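Local coordinates for protein nitrate reductase (Ulva prolifera, PDB 5YLY) that probably reduces nitrate to nitrite with NADH in the first step of nitrate assimilation, this fragment being its FAD-binding cytochrome b5 reductase domain, at residues A[35-40]-A[133-138]; A[70-75]-A[121-126]; A[88-93]-A[104-109]. All blocks are in the same frame, centred on the assembly; numbering follows the deposited sequence. Where two conformers were deposited one is given.

Contact 1 (A[35-40]-A[133-138]); sequences AAELKE and GDTVEV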
loop_
_atom_site.group_PDB
_atom_site.type_symbol
_atom_site.label_atom_id
_atom_site.label_comp_id
_atom_site.label_asym_id
_atom_site.label_seq_id
_atom_site.Cartn_x
_atom_site.Cartn_y
_atom_site.Cartn_z
ATOM N N ALA A 35 16.775 7.325 -13.143
ATOM C CA ALA A 35 16.575 8.630 -12.513
ATOM C C ALA A 35 15.144 9.155 -12.733
ATOM O O ALA A 35 14.580 8.975 -13.809
ATOM C CB ALA A 35 17.589 9.611 -13.065
ATOM N N ALA A 36 14.562 9.778 -11.712
ATOM C CA ALA A 36 13.227 10.381 -11.817
ATOM C C ALA A 36 13.341 11.739 -11.146
ATOM O O ALA A 36 13.852 11.832 -10.031
ATOM C CB ALA A 36 12.195 9.528 -11.092
ATOM N N GLU A 37 12.860 12.783 -11.819
ATOM C CA GLU A 37 12.954 14.140 -11.319
ATOM C C GLU A 37 11.707 14.567 -10.582
ATOM O O GLU A 37 10.601 14.347 -11.075
ATOM C CB GLU A 37 13.226 15.081 -12.499
ATOM C CG GLU A 37 13.604 16.486 -12.069
ATOM C CD GLU A 37 13.809 17.408 -13.252
ATOM O OE1 GLU A 37 14.900 17.350 -13.860
ATOM O OE2 GLU A 37 12.855 18.132 -13.617
ATOM N N LEU A 38 11.875 15.214 -9.436
ATOM C CA LEU A 38 10.732 15.699 -8.670
ATOM C C LEU A 38 10.085 16.873 -9.408
ATOM O O LEU A 38 10.747 17.879 -9.673
ATOM C CB LEU A 38 11.188 16.114 -7.264
ATOM C CG LEU A 38 10.053 16.506 -6.278
ATOM C CD1 LEU A 38 9.020 15.355 -6.107
ATOM C CD2 LEU A 38 10.642 16.928 -4.903
ATOM N N LYS A 39 8.791 16.732 -9.737
ATOM C CA LYS A 39 7.996 17.737 -10.455
ATOM C C LYS A 39 7.126 18.590 -9.533
ATOM O O LYS A 39 6.923 19.757 -9.824
ATOM C CB LYS A 39 7.131 17.087 -11.562
ATOM C CG LYS A 39 7.945 16.307 -12.616
ATOM C CD LYS A 39 8.825 17.246 -13.438
ATOM C CE LYS A 39 9.564 16.495 -14.541
ATOM N NZ LYS A 39 10.136 17.434 -15.547
ATOM N N GLU A 40 6.589 18.008 -8.437
ATOM C CA GLU A 40 5.765 18.731 -7.467
ATOM C C GLU A 40 5.922 18.070 -6.137
ATOM O O GLU A 40 6.090 16.865 -6.102
ATOM C CB GLU A 40 4.252 18.677 -7.846
ATOM C CG GLU A 40 3.932 19.287 -9.201
ATOM C CD GLU A 40 2.453 19.403 -9.509
ATOM O OE1 GLU A 40 1.926 18.631 -10.346
ATOM O OE2 GLU A 40 1.812 20.276 -8.893
ATOM N N GLY A 133 12.916 19.572 -8.880
ATOM C CA GLY A 133 14.089 19.569 -9.755
ATOM C C GLY A 133 15.151 18.584 -9.297
ATOM O O GLY A 133 16.025 18.215 -10.088
ATOM N N ASP A 134 15.099 18.148 -8.013
ATOM C CA ASP A 134 16.046 17.151 -7.479
ATOM C C ASP A 134 15.626 15.783 -8.015
ATOM O O ASP A 134 14.466 15.602 -8.413
ATOM C CB ASP A 134 16.018 17.122 -5.933
ATOM C CG ASP A 134 16.587 18.351 -5.263
ATOM O OD1 ASP A 134 17.149 19.218 -5.984
ATOM O OD2 ASP A 134 16.455 18.466 -4.005
ATOM N N THR A 135 16.546 14.814 -8.004
ATOM C CA THR A 135 16.234 13.488 -8.526
ATOM C C THR A 135 16.422 12.379 -7.510
ATOM O O THR A 135 17.119 12.543 -6.511
ATOM C CB THR A 135 17.135 13.190 -9.753
ATOM O OG1 THR A 135 18.499 13.163 -9.314
ATOM C CG2 THR A 135 16.956 14.204 -10.886
ATOM N N VAL A 136 15.802 11.225 -7.793
ATOM C CA VAL A 136 15.971 9.985 -7.039
ATOM C C VAL A 136 16.210 8.902 -8.083
ATOM O O VAL A 136 15.959 9.118 -9.272
ATOM C CB VAL A 136 14.774 9.604 -6.132
ATOM C CG1 VAL A 136 14.515 10.655 -5.052
ATOM C CG2 VAL A 136 13.510 9.287 -6.965
ATOM N N GLU A 137 16.656 7.728 -7.646
ATOM C CA GLU A 137 16.824 6.606 -8.563
ATOM C C GLU A 137 15.777 5.598 -8.258
ATOM O O GLU A 137 15.452 5.376 -7.093
ATOM C CB GLU A 137 18.234 6.013 -8.486
ATOM C CG GLU A 137 19.231 6.874 -9.228
ATOM C CD GLU A 137 20.629 6.304 -9.312
ATOM O OE1 GLU A 137 20.989 5.475 -8.448
ATOM O OE2 GLU A 137 21.373 6.708 -10.235
ATOM N N VAL A 138 15.203 5.001 -9.315
ATOM C CA VAL A 138 14.093 4.063 -9.171
ATOM C C VAL A 138 14.412 2.715 -9.783
ATOM O O VAL A 138 14.756 2.650 -10.962
ATOM C CB VAL A 138 12.786 4.663 -9.781
ATOM C CG1 VAL A 138 11.587 3.779 -9.467
ATOM C CG2 VAL A 138 12.543 6.085 -9.266
#
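Ala36 and Val136 form the hydrogen-bonded pair of an antiparallel strand contact in the six-stranded sheet of the FAD-binding domain. Ala36 N donates to Val136 O at 2.9 Å, and Val136 N answers to Ala36 O at 3.0 Å. The pairs before and after it, Ala35 with Glu137 and Glu37 with Thr135, are non-hydrogen-bonded. The strand segments run at 144° to each other, and at the far end the chain before strand 135-142 stays attached. There Leu38 N points almost straight at Asp134 O (2.8 Å, 178° at the hydrogen), while Gly133 N returns a bond to Leu38 O at 2.9 Å. The backbone angles of Gly133 leave no room for a CB next to the carbonyl oxygen of the residue before.

On the buried face, Ala36 CB meets Val138 CG2 at 3.9 Å, and Phe53 of strand 48-54 packs against both Ala36 and Val136. The other face carries Ala35, Glu37, Thr135 and Glu137. With CG anti to the backbone N (chi1 -169°), Glu37 extends past Gly133, its CG 3.6 Å from Gly133 O, and its OE2 makes a weak salt bridge to Lys39 NZ. Thr135 CG2 sits 4.0 Å from Glu37 CA. This antiparallel pairing of strands 34-43 and 135-142 belongs to the FAD-domain barrel of ferredoxin reductase-like flavoproteins.

Contact 2 (A[70-75]-A[121-126]); sequences MLIRKK and GKFSQI. With FAD (flavin-adenine dinucleotide), chain C.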
loop_
_atom_site.group_PDB
_atom_site.type_symbol
_atom_site.label_atom_id
_atom_site.label_comp_id
_atom_site.label_asym_id
_atom_site.label_seq_id
_atom_site.Cartn_x
_atom_site.Cartn_y
_atom_site.Cartn_z
ATOM N N MET A 70 8.249 -0.498 -6.109
ATOM C CA MET A 70 9.543 -0.025 -6.609
ATOM C C MET A 70 10.489 0.263 -5.458
ATOM O O MET A 70 10.036 0.501 -4.338
ATOM C CB MET A 70 9.358 1.277 -7.423
ATOM C CG MET A 70 8.742 2.404 -6.624
ATOM S SD MET A 70 8.291 3.964 -7.473
ATOM C CE MET A 70 7.801 3.361 -9.029
ATOM N N LEU A 71 11.784 0.291 -5.741
ATOM C CA LEU A 71 12.757 0.671 -4.731
ATOM C C LEU A 71 13.224 2.051 -5.130
ATOM O O LEU A 71 13.570 2.299 -6.292
ATOM C CB LEU A 71 13.946 -0.326 -4.695
ATOM C CG LEU A 71 13.557 -1.759 -4.402
ATOM C CD1 LEU A 71 14.798 -2.670 -4.473
ATOM C CD2 LEU A 71 12.877 -1.881 -3.048
ATOM N N ILE A 72 13.184 2.969 -4.194
ATOM C CA ILE A 72 13.600 4.333 -4.485
ATOM C C ILE A 72 14.829 4.626 -3.654
ATOM O O ILE A 72 14.853 4.287 -2.469
ATOM C CB ILE A 72 12.459 5.320 -4.175
ATOM C CG1 ILE A 72 11.231 5.000 -5.086
ATOM C CG2 ILE A 72 12.928 6.774 -4.340
ATOM C CD1 ILE A 72 10.018 5.625 -4.753
ATOM N N ARG A 73 15.829 5.244 -4.274
ATOM C CA ARG A 73 17.073 5.523 -3.551
ATOM C C ARG A 73 17.667 6.867 -3.883
ATOM O O ARG A 73 17.366 7.447 -4.935
ATOM C CB ARG A 73 18.114 4.406 -3.776
ATOM C CG ARG A 73 18.789 4.441 -5.122
ATOM C CD ARG A 73 19.768 3.286 -5.291
ATOM N NE ARG A 73 20.685 3.590 -6.373
ATOM C CZ ARG A 73 21.823 2.937 -6.591
ATOM N NH1 ARG A 73 22.624 3.304 -7.582
ATOM N NH2 ARG A 73 22.159 1.903 -5.829
ATOM N N LYS A 74 18.572 7.335 -3.002
ATOM C CA LYS A 74 19.312 8.555 -3.227
ATOM C C LYS A 74 20.629 8.501 -2.475
ATOM O O LYS A 74 20.686 8.023 -1.336
ATOM C CB LYS A 74 18.527 9.825 -2.818
ATOM C CG LYS A 74 19.081 11.076 -3.512
ATOM C CD LYS A 74 18.297 12.339 -3.240
ATOM C CE LYS A 74 19.035 13.587 -3.718
ATOM N NZ LYS A 74 19.337 13.576 -5.182
ATOM N N LYS A 75 21.665 9.022 -3.126
ATOM C CA LYS A 75 23.007 9.159 -2.545
ATOM C C LYS A 75 23.015 10.524 -1.851
ATOM O O LYS A 75 22.753 11.551 -2.496
ATOM C CB LYS A 75 24.086 9.137 -3.643
ATOM C CG LYS A 75 24.505 7.789 -4.191
ATOM C CD LYS A 75 23.861 7.511 -5.542
ATOM C CE LYS A 75 22.695 6.563 -5.403
ATOM N NZ LYS A 75 21.541 6.945 -6.252
ATOM N N GLY A 121 12.823 9.097 10.787
ATOM C CA GLY A 121 13.023 8.158 9.692
ATOM C C GLY A 121 14.008 8.717 8.694
ATOM O O GLY A 121 13.863 9.863 8.258
ATOM N N LYS A 122 15.035 7.920 8.339
ATOM C CA LYS A 122 16.104 8.362 7.441
ATOM C C LYS A 122 15.633 8.811 6.034
ATOM O O LYS A 122 15.869 9.958 5.655
ATOM C CB LYS A 122 17.195 7.280 7.345
ATOM C CG LYS A 122 18.479 7.745 6.662
ATOM C CD LYS A 122 19.720 7.038 7.198
ATOM C CE LYS A 122 19.850 5.582 6.808
ATOM N NZ LYS A 122 21.010 4.933 7.495
ATOM N N PHE A 123 15.016 7.909 5.262
ATOM C CA PHE A 123 14.627 8.197 3.894
ATOM C C PHE A 123 13.395 9.097 3.760
ATOM O O PHE A 123 13.376 9.929 2.839
ATOM C CB PHE A 123 14.464 6.911 3.091
ATOM C CG PHE A 123 14.611 7.144 1.607
ATOM C CD1 PHE A 123 15.829 7.568 1.069
ATOM C CD2 PHE A 123 13.518 7.004 0.754
ATOM C CE1 PHE A 123 15.955 7.821 -0.300
ATOM C CE2 PHE A 123 13.655 7.223 -0.618
ATOM C CZ PHE A 123 14.878 7.615 -1.136
ATOM N N SER A 124 12.385 8.973 4.656
ATOM C CA SER A 124 11.231 9.889 4.556
ATOM C C SER A 124 11.671 11.365 4.771
ATOM O O SER A 124 11.154 12.248 4.088
ATOM C CB SER A 124 10.087 9.484 5.481
ATOM O OG SER A 124 10.505 9.455 6.834
ATOM N N GLN A 125 12.680 11.624 5.648
ATOM C CA GLN A 125 13.193 12.992 5.827
ATOM C C GLN A 125 14.046 13.395 4.608
ATOM O O GLN A 125 14.002 14.552 4.191
ATOM C CB GLN A 125 13.977 13.153 7.142
ATOM C CG GLN A 125 13.113 12.978 8.363
ATOM C CD GLN A 125 13.929 13.017 9.633
ATOM O OE1 GLN A 125 14.071 14.062 10.257
ATOM N NE2 GLN A 125 14.459 11.878 10.062
ATOM N N ILE A 126 14.779 12.430 3.994
ATOM C CA ILE A 126 15.539 12.730 2.774
ATOM C C ILE A 126 14.563 13.211 1.698
ATOM O O ILE A 126 14.804 14.243 1.073
ATOM C CB ILE A 126 16.396 11.522 2.309
ATOM C CG1 ILE A 126 17.638 11.375 3.227
ATOM C CG2 ILE A 126 16.820 11.671 0.829
ATOM C CD1 ILE A 126 18.299 9.980 3.148
HETATM P PA FAD C . 13.633 4.350 8.960
HETATM O O1A FAD C . 14.879 5.134 9.138
HETATM O O2A FAD C . 13.789 3.102 8.122
HETATM O O5B FAD C . 13.036 4.021 10.434
HETATM C C5B FAD C . 12.524 2.703 10.728
HETATM C C4B FAD C . 11.182 2.801 11.411
HETATM O O4B FAD C . 11.269 3.620 12.599
HETATM C C3B FAD C . 10.067 3.444 10.601
HETATM O O3B FAD C . 9.530 2.553 9.626
HETATM C C2B FAD C . 9.062 3.819 11.694
HETATM O O2B FAD C . 8.185 2.745 12.013
HETATM C C1B FAD C . 9.980 4.145 12.890
HETATM N N9A FAD C . 10.101 5.573 13.189
HETATM C C8A FAD C . 11.203 6.364 12.988
HETATM N N7A FAD C . 11.026 7.623 13.315
HETATM C C5A FAD C . 9.711 7.666 13.753
HETATM C C6A FAD C . 8.886 8.728 14.184
HETATM N N6A FAD C . 9.217 10.017 14.072
HETATM N N1A FAD C . 7.630 8.426 14.586
HETATM C C2A FAD C . 7.218 7.153 14.512
HETATM N N3A FAD C . 7.887 6.082 14.072
HETATM C C4A FAD C . 9.135 6.407 13.703
HETATM N N1 FAD C . 5.906 4.206 3.109
HETATM C C2 FAD C . 5.208 5.328 2.744
HETATM O O2 FAD C . 5.258 6.352 3.441
HETATM N N3 FAD C . 4.435 5.312 1.571
HETATM C C4 FAD C . 4.290 4.229 0.707
HETATM O O4 FAD C . 3.669 4.339 -0.332
HETATM C C4X FAD C . 5.013 3.029 1.123
HETATM N N5 FAD C . 4.900 1.949 0.388
HETATM C C5X FAD C . 5.562 0.794 0.811
HETATM C C6 FAD C . 5.423 -0.376 0.050
HETATM C C7 FAD C . 6.065 -1.556 0.427
HETATM C C7M FAD C . 5.858 -2.796 -0.406
HETATM C C8 FAD C . 6.869 -1.576 1.600
HETATM C C8M FAD C . 7.622 -2.827 2.014
HETATM C C9 FAD C . 6.989 -0.418 2.368
HETATM C C9A FAD C . 6.348 0.767 1.980
HETATM N N10 FAD C . 6.478 1.980 2.727
HETATM C C10 FAD C . 5.807 3.123 2.344
HETATM C "C1'" FAD C . 7.433 2.105 3.843
HETATM C "C2'" FAD C . 8.816 2.576 3.391
HETATM O "O2'" FAD C . 9.507 1.530 2.705
HETATM C "C3'" FAD C . 9.686 3.062 4.551
HETATM O "O3'" FAD C . 9.854 2.015 5.500
HETATM C "C4'" FAD C . 9.182 4.341 5.224
HETATM O "O4'" FAD C . 9.206 5.405 4.272
HETATM C "C5'" FAD C . 9.990 4.746 6.441
HETATM O "O5'" FAD C . 11.392 4.717 6.099
HETATM P P FAD C . 12.439 5.749 6.755
HETATM O O1P FAD C . 13.755 5.587 6.097
HETATM O O2P FAD C . 11.853 7.139 6.796
HETATM O O3P FAD C . 12.496 5.220 8.252
#
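Phe123 and Ile72 meet with their side chains at about a right angle, where the phosphate-binding first turn of helix 122-129 is packed on strand 69-75 of the FAD-domain barrel. The phenyl ring reaches the strand because its CG is anti to the backbone N (chi1 -157°). Its outer end does the touching: CE2 and CZ share the branch methyl of Ile72, with Phe123 CE2 3.8 Å from Ile72 CG2. The ring tip also approaches the strand backbone obliquely, Phe123 CZ lying 3.6 Å from Ile72 O, with the CA of Arg73 and the N of Lys74 next along the chain.

Lys74 lends only the aliphatic part of its side chain. Its CB lies 4.1 Å from Phe123 CE1, and farther out its CD passes Ile126 CG2 at 4.4 Å. The bend at chi4 (59°) then turns NZ off to Thr135 O on the neighbouring strand.

The same helix turn also holds the FAD pyrophosphate. Three successive backbone N-H groups bind it: Lys122 N to O1A, Phe123 N to FAD O1P at 2.8 Å, and Ser124 N to FAD O2P at 2.9 Å. Ser124 OG adds a second bond to FAD O2P, at 2.7 Å. The helix end would probably stabilise the negative charge further. At the N-cap, Gly121 lacks a CB, which would clash with O2P. Gln125 NE2 reaches back to Gly121 O at 2.8 Å, standing above the carbonyl plane, with the acceptor in the plane of its own amide.

Contact 3 (A[88-93]-A[104-109]); sequences RAYTPT and LVVKIY. With FAD (flavin-adenine dinucleotide), chain C.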
loop_
_atom_site.group_PDB
_atom_site.type_symbol
_atom_site.label_atom_id
_atom_site.label_comp_id
_atom_site.label_asym_id
_atom_site.label_seq_id
_atom_site.Cartn_x
_atom_site.Cartn_y
_atom_site.Cartn_z
ATOM N N ARG A 88 14.505 2.649 0.004
ATOM C CA ARG A 88 13.297 2.130 0.646
ATOM C C ARG A 88 12.306 1.725 -0.435
ATOM O O ARG A 88 12.340 2.293 -1.537
ATOM C CB ARG A 88 12.635 3.156 1.596
ATOM C CG ARG A 88 13.481 3.600 2.789
ATOM C CD ARG A 88 13.712 2.519 3.834
ATOM N NE ARG A 88 14.426 3.049 4.999
ATOM C CZ ARG A 88 15.747 3.009 5.195
ATOM N NH1 ARG A 88 16.548 2.459 4.289
ATOM N NH2 ARG A 88 16.274 3.530 6.291
ATOM N N ALA A 89 11.412 0.784 -0.105
ATOM C CA ALA A 89 10.336 0.338 -0.984
ATOM C C ALA A 89 9.151 1.312 -0.924
ATOM O O ALA A 89 8.827 1.797 0.149
ATOM C CB ALA A 89 9.857 -1.036 -0.558
ATOM N N TYR A 90 8.497 1.576 -2.067
ATOM C CA TYR A 90 7.283 2.416 -2.132
ATOM C C TYR A 90 6.346 1.861 -3.176
ATOM O O TYR A 90 6.784 1.400 -4.246
ATOM C CB TYR A 90 7.568 3.906 -2.445
ATOM C CG TYR A 90 8.335 4.562 -1.331
ATOM C CD1 TYR A 90 7.681 5.026 -0.182
ATOM C CD2 TYR A 90 9.729 4.607 -1.352
ATOM C CE1 TYR A 90 8.398 5.519 0.907
ATOM C CE2 TYR A 90 10.450 5.158 -0.287
ATOM C CZ TYR A 90 9.786 5.554 0.859
ATOM O OH TYR A 90 10.534 5.988 1.929
ATOM N N THR A 91 5.063 1.918 -2.870
ATOM C CA THR A 91 4.028 1.606 -3.848
ATOM C C THR A 91 3.403 2.949 -4.167
ATOM O O THR A 91 2.726 3.549 -3.316
ATOM C CB THR A 91 2.991 0.602 -3.380
ATOM O OG1 THR A 91 3.632 -0.622 -3.052
ATOM C CG2 THR A 91 1.926 0.328 -4.479
ATOM N N PRO A 92 3.589 3.452 -5.395
ATOM C CA PRO A 92 2.977 4.761 -5.732
ATOM C C PRO A 92 1.460 4.701 -5.668
ATOM O O PRO A 92 0.868 3.616 -5.756
ATOM C CB PRO A 92 3.370 4.970 -7.207
ATOM C CG PRO A 92 4.522 4.082 -7.423
ATOM C CD PRO A 92 4.365 2.898 -6.520
ATOM N N THR A 93 0.821 5.873 -5.501
ATOM C CA THR A 93 -0.638 5.925 -5.494
ATOM C C THR A 93 -1.193 6.077 -6.915
ATOM O O THR A 93 -2.406 6.262 -7.101
ATOM C CB THR A 93 -1.122 7.026 -4.564
ATOM O OG1 THR A 93 -0.533 8.267 -4.971
ATOM C CG2 THR A 93 -0.794 6.731 -3.112
ATOM N N LEU A 104 3.930 9.519 -5.107
ATOM C CA LEU A 104 4.209 8.744 -3.905
ATOM C C LEU A 104 3.537 9.489 -2.781
ATOM O O LEU A 104 3.736 10.696 -2.659
ATOM C CB LEU A 104 5.713 8.693 -3.549
ATOM C CG LEU A 104 6.675 8.134 -4.538
ATOM C CD1 LEU A 104 8.079 8.208 -3.929
ATOM C CD2 LEU A 104 6.296 6.660 -4.930
ATOM N N VAL A 105 2.807 8.777 -1.922
ATOM C CA VAL A 105 2.251 9.397 -0.714
ATOM C C VAL A 105 3.116 8.847 0.403
ATOM O O VAL A 105 3.193 7.630 0.580
ATOM C CB VAL A 105 0.739 9.088 -0.576
ATOM C CG1 VAL A 105 0.229 9.438 0.821
ATOM C CG2 VAL A 105 -0.034 9.843 -1.641
ATOM N N VAL A 106 3.844 9.740 1.107
ATOM C CA VAL A 106 4.833 9.335 2.084
ATOM C C VAL A 106 4.560 9.925 3.462
ATOM O O VAL A 106 4.413 11.137 3.610
ATOM C CB VAL A 106 6.300 9.640 1.588
ATOM C CG1 VAL A 106 7.356 9.188 2.604
ATOM C CG2 VAL A 106 6.582 9.018 0.205
ATOM N N LYS A 107 4.549 9.060 4.472
ATOM C CA LYS A 107 4.466 9.496 5.872
ATOM C C LYS A 107 5.890 9.962 6.270
ATOM O O LYS A 107 6.850 9.183 6.180
ATOM C CB LYS A 107 4.023 8.312 6.761
ATOM C CG LYS A 107 3.978 8.654 8.270
ATOM C CD LYS A 107 2.855 9.593 8.637
ATOM C CE LYS A 107 2.409 9.347 10.072
ATOM N NZ LYS A 107 1.138 10.063 10.366
ATOM N N ILE A 108 6.032 11.224 6.696
ATOM C CA ILE A 108 7.338 11.776 7.089
ATOM C C ILE A 108 7.567 11.540 8.565
ATOM O O ILE A 108 6.797 12.022 9.393
ATOM C CB ILE A 108 7.497 13.283 6.679
ATOM C CG1 ILE A 108 7.001 13.575 5.231
ATOM C CG2 ILE A 108 8.947 13.768 6.880
ATOM C CD1 ILE A 108 7.631 12.768 4.069
ATOM N N TYR A 109 8.604 10.757 8.896
ATOM C CA TYR A 109 8.955 10.443 10.286
ATOM C C TYR A 109 9.985 11.448 10.696
ATOM O O TYR A 109 11.181 11.298 10.420
ATOM C CB TYR A 109 9.462 9.001 10.417
ATOM C CG TYR A 109 8.404 7.958 10.164
ATOM C CD1 TYR A 109 7.334 7.793 11.042
ATOM C CD2 TYR A 109 8.493 7.097 9.076
ATOM C CE1 TYR A 109 6.362 6.818 10.821
ATOM C CE2 TYR A 109 7.520 6.126 8.839
ATOM C CZ TYR A 109 6.464 5.981 9.721
ATOM O OH TYR A 109 5.507 5.025 9.482
HETATM P PA FAD C . 13.633 4.350 8.960
HETATM O O1A FAD C . 14.879 5.134 9.138
HETATM O O2A FAD C . 13.789 3.102 8.122
HETATM O O5B FAD C . 13.036 4.021 10.434
HETATM C C5B FAD C . 12.524 2.703 10.728
HETATM C C4B FAD C . 11.182 2.801 11.411
HETATM O O4B FAD C . 11.269 3.620 12.599
HETATM C C3B FAD C . 10.067 3.444 10.601
HETATM O O3B FAD C . 9.530 2.553 9.626
HETATM C C2B FAD C . 9.062 3.819 11.694
HETATM O O2B FAD C . 8.185 2.745 12.013
HETATM C C1B FAD C . 9.980 4.145 12.890
HETATM N N9A FAD C . 10.101 5.573 13.189
HETATM C C8A FAD C . 11.203 6.364 12.988
HETATM N N7A FAD C . 11.026 7.623 13.315
HETATM C C5A FAD C . 9.711 7.666 13.753
HETATM C C6A FAD C . 8.886 8.728 14.184
HETATM N N6A FAD C . 9.217 10.017 14.072
HETATM N N1A FAD C . 7.630 8.426 14.586
HETATM C C2A FAD C . 7.218 7.153 14.512
HETATM N N3A FAD C . 7.887 6.082 14.072
HETATM C C4A FAD C . 9.135 6.407 13.703
HETATM N N1 FAD C . 5.906 4.206 3.109
HETATM C C2 FAD C . 5.208 5.328 2.744
HETATM O O2 FAD C . 5.258 6.352 3.441
HETATM N N3 FAD C . 4.435 5.312 1.571
HETATM C C4 FAD C . 4.290 4.229 0.707
HETATM O O4 FAD C . 3.669 4.339 -0.332
HETATM C C4X FAD C . 5.013 3.029 1.123
HETATM N N5 FAD C . 4.900 1.949 0.388
HETATM C C5X FAD C . 5.562 0.794 0.811
HETATM C C6 FAD C . 5.423 -0.376 0.050
HETATM C C7 FAD C . 6.065 -1.556 0.427
HETATM C C7M FAD C . 5.858 -2.796 -0.406
HETATM C C8 FAD C . 6.869 -1.576 1.600
HETATM C C8M FAD C . 7.622 -2.827 2.014
HETATM C C9 FAD C . 6.989 -0.418 2.368
HETATM C C9A FAD C . 6.348 0.767 1.980
HETATM N N10 FAD C . 6.478 1.980 2.727
HETATM C C10 FAD C . 5.807 3.123 2.344
HETATM C "C1'" FAD C . 7.433 2.105 3.843
HETATM C "C2'" FAD C . 8.816 2.576 3.391
HETATM O "O2'" FAD C . 9.507 1.530 2.705
HETATM C "C3'" FAD C . 9.686 3.062 4.551
HETATM O "O3'" FAD C . 9.854 2.015 5.500
HETATM C "C4'" FAD C . 9.182 4.341 5.224
HETATM O "O4'" FAD C . 9.206 5.405 4.272
HETATM C "C5'" FAD C . 9.990 4.746 6.441
HETATM O "O5'" FAD C . 11.392 4.717 6.099
HETATM P P FAD C . 12.439 5.749 6.755
HETATM O O1P FAD C . 13.755 5.587 6.097
HETATM O O2P FAD C . 11.853 7.139 6.796
HETATM O O3P FAD C . 12.496 5.220 8.252
HETATM O O HOH W 1 2.918 6.043 -2.255
#
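Tyr90 and Val106 touch beside a water that bridges the two backbones: it accepts from Val105 N at 2.8 Å and lies 2.7 Å from both Thr91 O and FAD O4. Residues 88-91 form the Arg-x-Tyr-Ser/Thr FAD-binding motif of ferredoxin reductase-like flavoproteins, Arg88 NE and NH2 bonding weakly to the pyrophosphate. FAD N3 donates to Val105 O, 2.8 Å away, while Lys107 N binds FAD O2 and Thr91 N reaches FAD N5. FAD N3 lies in plane at the Tyr90 ring edge and the ribityl O2' over one face; Val106 CG2 approaches Tyr90 CE1 obliquely at 4.0 Å, and Tyr90 OH shares a 2.8 Å bond with FAD O4'. Leu104 CD2 fits against Tyr90 CB at 3.9 Å. The side chains of Thr93 and Val105 cross at about a right angle, with Thr93 CG2 3.5 Å from Val105 CG2. Tyr109 has Lys107 CG off-centre on one ring face and FAD C2B over the centre of the other; an alanine here would probably leave C2B and the adenine at C4A and N3A without the ring packed on them. Strand 69-75 pairs with strand 85-90, Phe123 of helix 122-129 packs on Tyr90, and helix 174-185 meets Thr91 and Thr93.

The three contacts step through one barrel toward the flavin. Contact 1 closes the chain loop in which contact 2 is nested, and contact 3 is nested in turn within that of contact 2. The centres of contacts 1 and 2 are about 12 Å apart, and neighbouring strands join them: Glu137 OE1 bridges to Lys75 NZ at 2.7 Å, and Val136 CG2 packs on Ile72 CG2. Contacts 2 and 3 lie closer, about 9 Å between centres, tied by Ile72 N to Arg88 O at 2.9 Å. Both bind FAD: contact 2 through the pyrophosphate, contact 3 along the flavin, ribityl chain and adenosine, with Arg88 meeting the same pyrophosphate. Contact 1 stands back, the Val136 side chain about 12 Å from FAD.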